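PDB 3KTN: carbohydrate kinase, pfkB family, which is a putative 2-keto-3-deoxygluconate kinase of the pfkB family, probably transferring phosphate from ATP to a sugar acid and binding magnesium. Local coordinates for residues A[41-46]-A[279-284]; A[307-312]-A[323-328]. All coordinates share one frame; numbering follows the deposited sequence.

Both contacts belong to the helical packing of the ribokinase-like alpha/beta fold, with centres about 12 Å apart. Interaction 1 joins helix 36-46 to helix 278-291, its centre about 7 Å from that of the folded chain; interaction 2 joins helix 296-310 to helix 322-330, further out. They come in series along the sequence, the first spanning most of the chain and the second bridging a short loop. Helices 278-291 and 296-310 are consecutive and tie the two together directly, Ala281 CB lying 3.5 Å from Ala310 CB. The result is continuous packing from an N-terminal helix to the last helix; in interaction 1 the Ala281 side chain is about 7 Å from the bound magnesium ion.

Interaction 1: residues A[41-46]-A[279-284]; sequences LANLAH and GDAYAA
In the helix turn that sets Asn43 and Leu44 against Ala284, one carbonyl is held twice: Ala42 O takes the backbone N of His46 at 3.0 Å and also its ring atom ND1, at the same 3.0 Å. The two donors arrive from opposite faces of the carbonyl plane. The ring bond is somewhat bent, with an N-H...O angle of 143°. On its other side the imidazole NE2 is hydrogen-bonded to Glu24 OE1 of the second subunit; the carboxylate would probably stabilise a proton on the ring.

Across the contact, the axes of segments 41-46 and 279-284 come within 9.0 Å at a crossing angle of -43°. Asn43 lies along the small methyl of Ala284: its CB is 3.7 Å from Ala284 CB. With CG swung away from the backbone N (chi1 -159°), the flat amide continues past that methyl to the backbone and CB of Ala281. Leu44 approaches the same alanine from its carbonyl end, and its CD2 methyl rests 3.4 Å from Ala284 O. The same methyl is 4.1 Å from Ala284 CB. Ala284 therefore sits between one polar and one apolar side chain.

The partner segment opens with the Gly-Asp of the GAGD signature, which in pfkB relatives helps form the anion hole for the transferred phosphate and whose aspartate, here Asp280, acts in those relatives as catalytic base. Asp280 OD2 is tied back to Asn39 of helix 36-46, and the side chain of Ala281 is about 7 Å from the bound magnesium ion. Between the two segments the chemistry is van der Waals contact rather than directed bonding, so their fit depends on shape: Ala284 takes most of the contact and Ala281 adds a smaller part, while the polar ties lie around it.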
# COMPACT_ATOMS: atom_id res chain seq x y z
N LEU A 41 -28.06 -2.17 9.54
CA LEU A 41 -28.34 -0.74 9.68
C LEU A 41 -27.60 0.12 8.65
O LEU A 41 -28.14 1.13 8.18
CB LEU A 41 -28.00 -0.27 11.10
CG LEU A 41 -28.77 -0.97 12.23
CD1 LEU A 41 -28.44 -0.26 13.55
CD2 LEU A 41 -30.27 -0.94 11.96
N ALA A 42 -26.38 -0.27 8.31
CA ALA A 42 -25.58 0.48 7.34
C ALA A 42 -26.30 0.50 5.99
O ALA A 42 -26.42 1.55 5.36
CB ALA A 42 -24.19 -0.15 7.18
N ASN A 43 -26.77 -0.66 5.55
CA ASN A 43 -27.47 -0.75 4.28
C ASN A 43 -28.78 0.04 4.33
O ASN A 43 -29.11 0.77 3.39
CB ASN A 43 -27.75 -2.21 3.91
CG ASN A 43 -27.99 -2.39 2.43
OD1 ASN A 43 -28.17 -1.42 1.69
ND2 ASN A 43 -28.01 -3.64 1.98
N LEU A 44 -29.53 -0.12 5.41
CA LEU A 44 -30.80 0.60 5.57
C LEU A 44 -30.56 2.12 5.61
O LEU A 44 -31.37 2.89 5.09
CB LEU A 44 -31.51 0.13 6.85
CG LEU A 44 -32.04 -1.31 6.80
CD1 LEU A 44 -32.63 -1.70 8.15
CD2 LEU A 44 -33.10 -1.42 5.71
N ALA A 45 -29.46 2.55 6.22
CA ALA A 45 -29.15 3.98 6.27
C ALA A 45 -28.85 4.45 4.84
O ALA A 45 -29.19 5.56 4.46
CB ALA A 45 -27.95 4.24 7.18
N HIS A 46 -28.21 3.59 4.06
CA HIS A 46 -27.90 3.94 2.68
C HIS A 46 -29.18 3.95 1.85
O HIS A 46 -29.22 4.53 0.76
CB HIS A 46 -26.88 2.97 2.08
CG HIS A 46 -25.46 3.37 2.33
ND1 HIS A 46 -24.92 3.42 3.60
CD2 HIS A 46 -24.50 3.81 1.49
CE1 HIS A 46 -23.68 3.88 3.52
NE2 HIS A 46 -23.41 4.13 2.26
N GLY A 279 -25.84 -12.05 3.67
CA GLY A 279 -27.17 -12.40 4.13
C GLY A 279 -27.85 -11.19 4.74
O GLY A 279 -29.08 -11.09 4.72
N ASP A 280 -27.06 -10.27 5.29
CA ASP A 280 -27.65 -9.08 5.90
C ASP A 280 -28.13 -8.08 4.86
O ASP A 280 -28.96 -7.21 5.16
CB ASP A 280 -26.66 -8.43 6.86
CG ASP A 280 -26.17 -9.39 7.92
OD1 ASP A 280 -27.01 -10.10 8.49
OD2 ASP A 280 -24.94 -9.43 8.19
N ALA A 281 -27.61 -8.18 3.63
CA ALA A 281 -28.03 -7.28 2.56
C ALA A 281 -29.42 -7.73 2.08
O ALA A 281 -30.26 -6.91 1.71
CB ALA A 281 -27.04 -7.31 1.41
N TYR A 282 -29.65 -9.04 2.09
CA TYR A 282 -30.95 -9.57 1.68
C TYR A 282 -31.99 -9.08 2.69
O TYR A 282 -33.05 -8.56 2.32
CB TYR A 282 -30.95 -11.10 1.66
CG TYR A 282 -32.27 -11.69 1.22
CD1 TYR A 282 -32.68 -11.61 -0.11
CD2 TYR A 282 -33.14 -12.29 2.14
CE1 TYR A 282 -33.91 -12.11 -0.53
CE2 TYR A 282 -34.38 -12.80 1.74
CZ TYR A 282 -34.76 -12.71 0.40
OH TYR A 282 -35.97 -13.19 -0.02
N ALA A 283 -31.68 -9.25 3.98
CA ALA A 283 -32.58 -8.82 5.04
C ALA A 283 -32.87 -7.33 4.95
O ALA A 283 -34.02 -6.89 5.12
CB ALA A 283 -31.99 -9.15 6.39
N ALA A 284 -31.84 -6.54 4.66
CA ALA A 284 -32.02 -5.09 4.54
C ALA A 284 -32.99 -4.78 3.41
O ALA A 284 -33.80 -3.85 3.51
CB ALA A 284 -30.68 -4.41 4.27

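Interaction 2: residues A[307-312]-A[323-328]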
# COMPACT_ATOMS: atom_id res chain seq x y z
N GLY A 307 -28.92 -8.75 -2.52
CA GLY A 307 -28.09 -9.82 -2.01
C GLY A 307 -26.98 -10.21 -2.98
O GLY A 307 -25.85 -10.48 -2.56
N VAL A 308 -27.30 -10.23 -4.27
CA VAL A 308 -26.32 -10.56 -5.30
C VAL A 308 -25.25 -9.46 -5.34
O VAL A 308 -24.06 -9.74 -5.48
CB VAL A 308 -26.98 -10.68 -6.69
CG1 VAL A 308 -25.91 -10.91 -7.77
CG2 VAL A 308 -27.98 -11.83 -6.70
N LEU A 309 -25.70 -8.21 -5.22
CA LEU A 309 -24.81 -7.06 -5.24
C LEU A 309 -23.82 -7.10 -4.08
O LEU A 309 -22.65 -6.75 -4.25
CB LEU A 309 -25.61 -5.76 -5.16
CG LEU A 309 -26.31 -5.30 -6.45
CD1 LEU A 309 -27.26 -4.16 -6.11
CD2 LEU A 309 -25.27 -4.85 -7.47
N ALA A 310 -24.27 -7.53 -2.91
CA ALA A 310 -23.41 -7.60 -1.73
C ALA A 310 -22.24 -8.55 -1.95
O ALA A 310 -21.17 -8.36 -1.37
CB ALA A 310 -24.21 -8.04 -0.51
N HIS A 311 -22.44 -9.56 -2.79
CA HIS A 311 -21.38 -10.52 -3.08
C HIS A 311 -20.29 -9.92 -3.97
O HIS A 311 -19.19 -10.46 -4.06
CB HIS A 311 -21.93 -11.78 -3.77
CG HIS A 311 -22.73 -12.67 -2.87
ND1 HIS A 311 -23.97 -12.31 -2.38
CD2 HIS A 311 -22.48 -13.91 -2.39
CE1 HIS A 311 -24.45 -13.29 -1.63
NE2 HIS A 311 -23.56 -14.28 -1.62
N THR A 312 -20.58 -8.80 -4.62
CA THR A 312 -19.61 -8.14 -5.49
C THR A 312 -18.90 -7.01 -4.76
O THR A 312 -18.02 -6.35 -5.32
CB THR A 312 -20.28 -7.52 -6.70
OG1 THR A 312 -20.96 -6.33 -6.29
CG2 THR A 312 -21.28 -8.49 -7.32
N LYS A 323 -31.51 3.42 -5.79
CA LYS A 323 -31.33 3.70 -7.21
C LYS A 323 -30.41 2.70 -7.89
O LYS A 323 -30.65 2.29 -9.03
CB LYS A 323 -30.79 5.12 -7.41
CG LYS A 323 -31.81 6.20 -7.05
CD LYS A 323 -31.32 7.59 -7.41
CE LYS A 323 -32.40 8.63 -7.15
NZ LYS A 323 -31.92 10.00 -7.50
N GLN A 324 -29.35 2.30 -7.19
CA GLN A 324 -28.40 1.34 -7.73
C GLN A 324 -29.06 -0.01 -7.98
O GLN A 324 -28.90 -0.61 -9.04
CB GLN A 324 -27.21 1.19 -6.77
CG GLN A 324 -26.25 0.06 -7.11
CD GLN A 324 -25.13 -0.07 -6.08
OE1 GLN A 324 -25.37 -0.01 -4.87
NE2 GLN A 324 -23.90 -0.25 -6.56
N VAL A 325 -29.82 -0.48 -6.99
CA VAL A 325 -30.51 -1.76 -7.10
C VAL A 325 -31.51 -1.70 -8.26
O VAL A 325 -31.58 -2.62 -9.08
CB VAL A 325 -31.28 -2.10 -5.80
CG1 VAL A 325 -31.99 -3.44 -5.94
CG2 VAL A 325 -30.31 -2.13 -4.62
N ASN A 326 -32.29 -0.62 -8.31
CA ASN A 326 -33.29 -0.44 -9.37
C ASN A 326 -32.63 -0.34 -10.74
O ASN A 326 -33.19 -0.77 -11.73
CB ASN A 326 -34.13 0.81 -9.10
CG ASN A 326 -35.15 0.60 -7.99
OD1 ASN A 326 -35.67 1.56 -7.42
ND2 ASN A 326 -35.44 -0.66 -7.68
N HIS A 327 -31.43 0.24 -10.79
CA HIS A 327 -30.73 0.36 -12.06
C HIS A 327 -30.34 -1.03 -12.55
O HIS A 327 -30.40 -1.31 -13.75
CB HIS A 327 -29.48 1.25 -11.91
CG HIS A 327 -28.65 1.33 -13.15
ND1 HIS A 327 -27.77 0.33 -13.52
CD2 HIS A 327 -28.59 2.27 -14.12
CE1 HIS A 327 -27.20 0.66 -14.67
NE2 HIS A 327 -27.68 1.83 -15.06
N VAL A 328 -29.95 -1.90 -11.64
CA VAL A 328 -29.58 -3.26 -12.04
C VAL A 328 -30.82 -3.97 -12.58
O VAL A 328 -30.75 -4.68 -13.58
CB VAL A 328 -28.99 -4.05 -10.85
CG1 VAL A 328 -28.76 -5.49 -11.25
CG2 VAL A 328 -27.69 -3.41 -10.40
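Leu309 carries this contact, projecting from the last turns of helix 296-310 to Gln324, Val325 and Val328. Its CB points at helix 322-330 but makes no close approach to it, and CG is likewise held back. CG stands opposite the carbonyl carbon (chi1 -77°), and the extended second torsion (chi2 169°) carries the branch outward, so that its two methyls do the touching. CD1 meets the first turn of the segment: it is 4.0 Å from Val325 CG2 and 4.2 Å from Val325 CA, the two side chains passing at a slant. The aliphatic part of Gln324 flanks the same methyl, with CG at 4.5 Å from CD1. CD2 reaches the next turn and meets Val328 CG2 tip to tip at 4.1 Å. The leucine fork thus spans two residues one turn apart, an apolar fit at ordinary van der Waals distance.

Behind it, Leu309 O receives both the backbone N of Thr312, at 2.9 Å, and its hydroxyl OG1, at 2.7 Å; the hydroxyl comes in the carbonyl plane, on a lone pair. Two residues earlier Gly307 O takes His311 ND1 at 2.6 Å, with the oxygen lying in the imidazole plane. Arg243 bonds the far nitrogen, NE2, so both ring nitrogens are held.

Ile98 of the second subunit packs on Leu309 and Val308, making this corner part of the interface with that subunit. Within the chain, helix 296-310 lies between two others: Ala310 packs on Ala278 and Ala281 of helix 278-291, Leu309 faces helix 322-330, and Val308 and Val328 both rest on Arg268 of strand 262-269, an edge strand of the nine-stranded sheet within this chain.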